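Local coordinates for putatuve endo-xylanase (Clostridium stercorarium, PDB 1O8P), which is a family 6 carbohydrate-binding module of an apparent endo-xylanase and probably binds xylan and cellulose chains, at residues Glu32-Ser37 against Leu42-Leu47. Sequence-based numbering, arbitrary orientation.
Sequences EDYDSS and LQIFSL. With CA (calcium ion), chain B.
Glu32 turns two sides to two different partners: its CB rests on the branched side chain of Ile44, while its carboxylate bends off to grip a calcium ion. CB lies 3.7 Å from Ile44 CG2 and 3.8 Å from Ile44 CG1, so it packs against both branches at once. Beyond CB the chain kinks, with chi2 at -83°, and carries the acid away from the strand to the metal. Both oxygens reach the ion, unevenly: Glu32 OE1 is 2.6 Å from the calcium and Glu32 OE2 2.9 Å. This two-oxygen grip holds the carboxylate against rotation. A water and atoms of Gln30, Ser52 and Asp142 complete the site; the ion's charge probably keeps the acid ionised.

Two residues on, Tyr34 extends its ring toward strand 43-46. With chi1 at 55°, CG is tucked over the backbone, and the ring points at Leu42 and Ile44. Leu42 CD2 approaches the phenol end obliquely, 3.9 Å from Tyr34 CE2, and the leucine and the tyrosine lie alongside one another, running in opposite senses. Ile44 CD1 reaches the same end more loosely, 4.1 Å from Tyr34 OH, so Ile44 touches both the tyrosine and the glutamate. No hydrogen bond joins the segments. Ile54 of the neighbouring strand 52-55 touches both Glu32 and Tyr34, extending this apolar patch.

The contact thus packs the two-stranded antiparallel hairpin 43-46/52-55 against the loop leading into strand 36-38, beside the calcium site, probably structural, of a beta-sandwich carbohydrate-binding module related to galactose-binding domains.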
ATOM      1  N   GLU A  32      -2.307  -6.583  -4.385  1.00 17.43           N
ATOM      2  CA  GLU A  32      -3.198  -7.746  -4.367  1.00 18.38           C
ATOM      3  C   GLU A  32      -2.635  -8.924  -3.519  1.00 18.92           C
ATOM      4  O   GLU A  32      -3.349  -9.872  -3.247  1.00 18.76           O
ATOM      5  CB  GLU A  32      -3.569  -8.216  -5.800  1.00 18.86           C
ATOM      6  CG  GLU A  32      -2.442  -8.840  -6.617  1.00 18.72           C
ATOM      7  CD  GLU A  32      -1.571  -7.806  -7.307  1.00 19.97           C
ATOM      8  OE1 GLU A  32      -1.513  -6.640  -6.851  1.00 22.45           O
ATOM      9  OE2 GLU A  32      -0.909  -8.152  -8.305  1.00 21.18           O
ATOM     10  N   ASP A  33      -1.375  -8.852  -3.090  1.00 19.37           N
ATOM     11  CA  ASP A  33      -0.821  -9.957  -2.282  1.00 20.17           C
ATOM     12  C   ASP A  33      -0.957  -9.685  -0.775  1.00 19.47           C
ATOM     13  O   ASP A  33       0.017  -9.782  -0.032  1.00 19.85           O
ATOM     14  CB  ASP A  33       0.645 -10.200  -2.622  1.00 19.81           C
ATOM     15  CG  ASP A  33       0.861 -10.707  -4.041  1.00 21.80           C
ATOM     16  OD1 ASP A  33      -0.054 -11.224  -4.706  1.00 24.24           O
ATOM     17  OD2 ASP A  33       1.982 -10.644  -4.575  1.00 25.07           O
ATOM     18  N   TYR A  34      -2.155  -9.311  -0.343  1.00 19.59           N
ATOM     19  CA  TYR A  34      -2.416  -9.079   1.058  1.00 20.41           C
ATOM     20  C   TYR A  34      -2.734 -10.404   1.772  1.00 21.36           C
ATOM     21  O   TYR A  34      -3.271 -11.350   1.168  1.00 22.11           O
ATOM     22  CB  TYR A  34      -3.550  -8.056   1.242  1.00 20.24           C
ATOM     23  CG  TYR A  34      -4.832  -8.422   0.525  1.00 20.27           C
ATOM     24  CD1 TYR A  34      -5.746  -9.297   1.100  1.00 19.14           C
ATOM     25  CD2 TYR A  34      -5.129  -7.887  -0.724  1.00 20.39           C
ATOM     26  CE1 TYR A  34      -6.924  -9.629   0.450  1.00 19.02           C
ATOM     27  CE2 TYR A  34      -6.310  -8.213  -1.399  1.00 19.59           C
ATOM     28  CZ  TYR A  34      -7.204  -9.079  -0.802  1.00 22.72           C
ATOM     29  OH  TYR A  34      -8.374  -9.410  -1.466  1.00 22.38           O
ATOM     30  N   ASP A  35      -2.378 -10.470   3.051  1.00 21.52           N
ATOM     31  CA  ASP A  35      -2.594 -11.670   3.845  1.00 21.31           C
ATOM     32  C   ASP A  35      -3.929 -11.591   4.535  1.00 22.39           C
ATOM     33  O   ASP A  35      -4.477 -12.589   4.916  1.00 21.65           O
ATOM     34  CB  ASP A  35      -1.490 -11.788   4.869  1.00 20.35           C
ATOM     35  CG  ASP A  35      -0.147 -11.913   4.220  1.00 21.50           C
ATOM     36  OD1 ASP A  35       0.138 -13.022   3.742  1.00 22.24           O
ATOM     37  OD2 ASP A  35       0.670 -10.966   4.091  1.00 17.82           O
ATOM     38  N   SER A  36      -4.457 -10.376   4.651  1.00 23.13           N
ATOM     39  CA  SER A  36      -5.656 -10.091   5.417  1.00 25.29           C
ATOM     40  C   SER A  36      -6.254  -8.754   4.914  1.00 25.31           C
ATOM     41  O   SER A  36      -5.550  -7.921   4.344  1.00 25.36           O
ATOM     42  CB  SER A  36      -5.242  -9.966   6.876  1.00 25.48           C
ATOM     43  OG  SER A  36      -6.275  -9.386   7.621  1.00 32.66           O
ATOM     44  N   SER A  37      -7.554  -8.561   5.053  1.00 25.76           N
ATOM     45  CA  SER A  37      -8.157  -7.298   4.594  1.00 26.21           C
ATOM     46  C   SER A  37      -9.454  -7.005   5.333  1.00 26.97           C
ATOM     47  O   SER A  37     -10.088  -7.934   5.880  1.00 27.52           O
ATOM     48  CB  SER A  37      -8.374  -7.274   3.091  1.00 25.50           C
ATOM     49  OG  SER A  37      -9.423  -8.132   2.715  1.00 26.40           O
ATOM     50  N   LEU A  42     -13.975  -5.151  -1.418  1.00 28.54           N
ATOM     51  CA  LEU A  42     -12.629  -5.064  -1.957  1.00 28.00           C
ATOM     52  C   LEU A  42     -12.454  -6.140  -3.005  1.00 27.19           C
ATOM     53  O   LEU A  42     -12.876  -7.263  -2.791  1.00 26.50           O
ATOM     54  CB  LEU A  42     -11.565  -5.219  -0.857  1.00 28.45           C
ATOM     55  CG  LEU A  42     -10.205  -4.556  -1.152  1.00 31.13           C
ATOM     56  CD1 LEU A  42      -9.587  -3.907   0.083  1.00 34.17           C
ATOM     57  CD2 LEU A  42      -9.268  -5.615  -1.681  1.00 33.15           C
ATOM     58  N   GLN A  43     -11.822  -5.789  -4.121  1.00 26.61           N
ATOM     59  CA  GLN A  43     -11.617  -6.749  -5.241  1.00 26.76           C
ATOM     60  C   GLN A  43     -10.291  -6.580  -5.928  1.00 24.73           C
ATOM     61  O   GLN A  43      -9.711  -5.513  -5.853  1.00 23.07           O
ATOM     62  CB  GLN A  43     -12.697  -6.540  -6.296  1.00 26.58           C
ATOM     63  CG  GLN A  43     -13.715  -7.613  -6.263  1.00 32.18           C
ATOM     64  CD  GLN A  43     -14.946  -7.153  -6.932  1.00 37.25           C
ATOM     65  OE1 GLN A  43     -14.951  -6.935  -8.161  1.00 39.10           O
ATOM     66  NE2 GLN A  43     -16.003  -6.964  -6.151  1.00 37.88           N
ATOM     67  N   ILE A  44      -9.849  -7.607  -6.660  1.00 23.66           N
ATOM     68  CA  ILE A  44      -8.653  -7.494  -7.479  1.00 22.05           C
ATOM     69  C   ILE A  44      -9.086  -7.423  -8.931  1.00 23.05           C
ATOM     70  O   ILE A  44      -9.890  -8.250  -9.384  1.00 24.06           O
ATOM     71  CB  ILE A  44      -7.706  -8.693  -7.203  1.00 22.44           C
ATOM     72  CG1 ILE A  44      -7.364  -8.767  -5.697  1.00 19.77           C
ATOM     73  CG2 ILE A  44      -6.483  -8.653  -8.113  1.00 20.60           C
ATOM     74  CD1 ILE A  44      -6.874 -10.129  -5.192  1.00 17.12           C
ATOM     75  N   PHE A  45      -8.572  -6.432  -9.651  1.00 22.51           N
ATOM     76  CA  PHE A  45      -8.905  -6.198 -11.038  1.00 22.98           C
ATOM     77  C   PHE A  45      -7.678  -6.411 -11.917  1.00 23.35           C
ATOM     78  O   PHE A  45      -6.568  -6.019 -11.544  1.00 23.57           O
ATOM     79  CB  PHE A  45      -9.418  -4.767 -11.268  1.00 23.12           C
ATOM     80  CG  PHE A  45     -10.651  -4.433 -10.492  1.00 23.33           C
ATOM     81  CD1 PHE A  45     -11.795  -5.238 -10.597  1.00 22.45           C
ATOM     82  CD2 PHE A  45     -10.685  -3.299  -9.680  1.00 26.04           C
ATOM     83  CE1 PHE A  45     -12.925  -4.958  -9.876  1.00 23.36           C
ATOM     84  CE2 PHE A  45     -11.838  -3.008  -8.954  1.00 26.42           C
ATOM     85  CZ  PHE A  45     -12.950  -3.864  -9.047  1.00 22.27           C
ATOM     86  N   SER A  46      -7.886  -6.985 -13.091  1.00 22.20           N
ATOM     87  CA  SER A  46      -6.787  -7.140 -14.025  1.00 24.15           C
ATOM     88  C   SER A  46      -6.535  -5.806 -14.747  1.00 24.48           C
ATOM     89  O   SER A  46      -7.464  -5.007 -14.946  1.00 25.50           O
ATOM     90  CB  SER A  46      -7.073  -8.297 -14.991  1.00 24.06           C
ATOM     91  OG  SER A  46      -8.310  -8.043 -15.617  1.00 28.22           O
ATOM     92  N   LEU A  47      -5.276  -5.532 -15.065  1.00 24.67           N
ATOM     93  CA  LEU A  47      -4.924  -4.286 -15.734  1.00 26.35           C
ATOM     94  C   LEU A  47      -4.758  -4.604 -17.209  1.00 27.59           C
ATOM     95  O   LEU A  47      -4.254  -5.683 -17.521  1.00 26.98           O
ATOM     96  CB  LEU A  47      -3.632  -3.693 -15.136  1.00 25.46           C
ATOM     97  CG  LEU A  47      -3.603  -3.398 -13.634  1.00 24.40           C
ATOM     98  CD1 LEU A  47      -2.213  -2.918 -13.265  1.00 26.45           C
ATOM     99  CD2 LEU A  47      -4.649  -2.398 -13.204  1.00 23.82           C
TER
HETATM  100 CA    CA B1149      -0.250  -5.374  -8.716  1.00 28.93          CA
HETATM  101  O   HOH W   1       0.220  -7.012 -10.485  1.00 23.47           O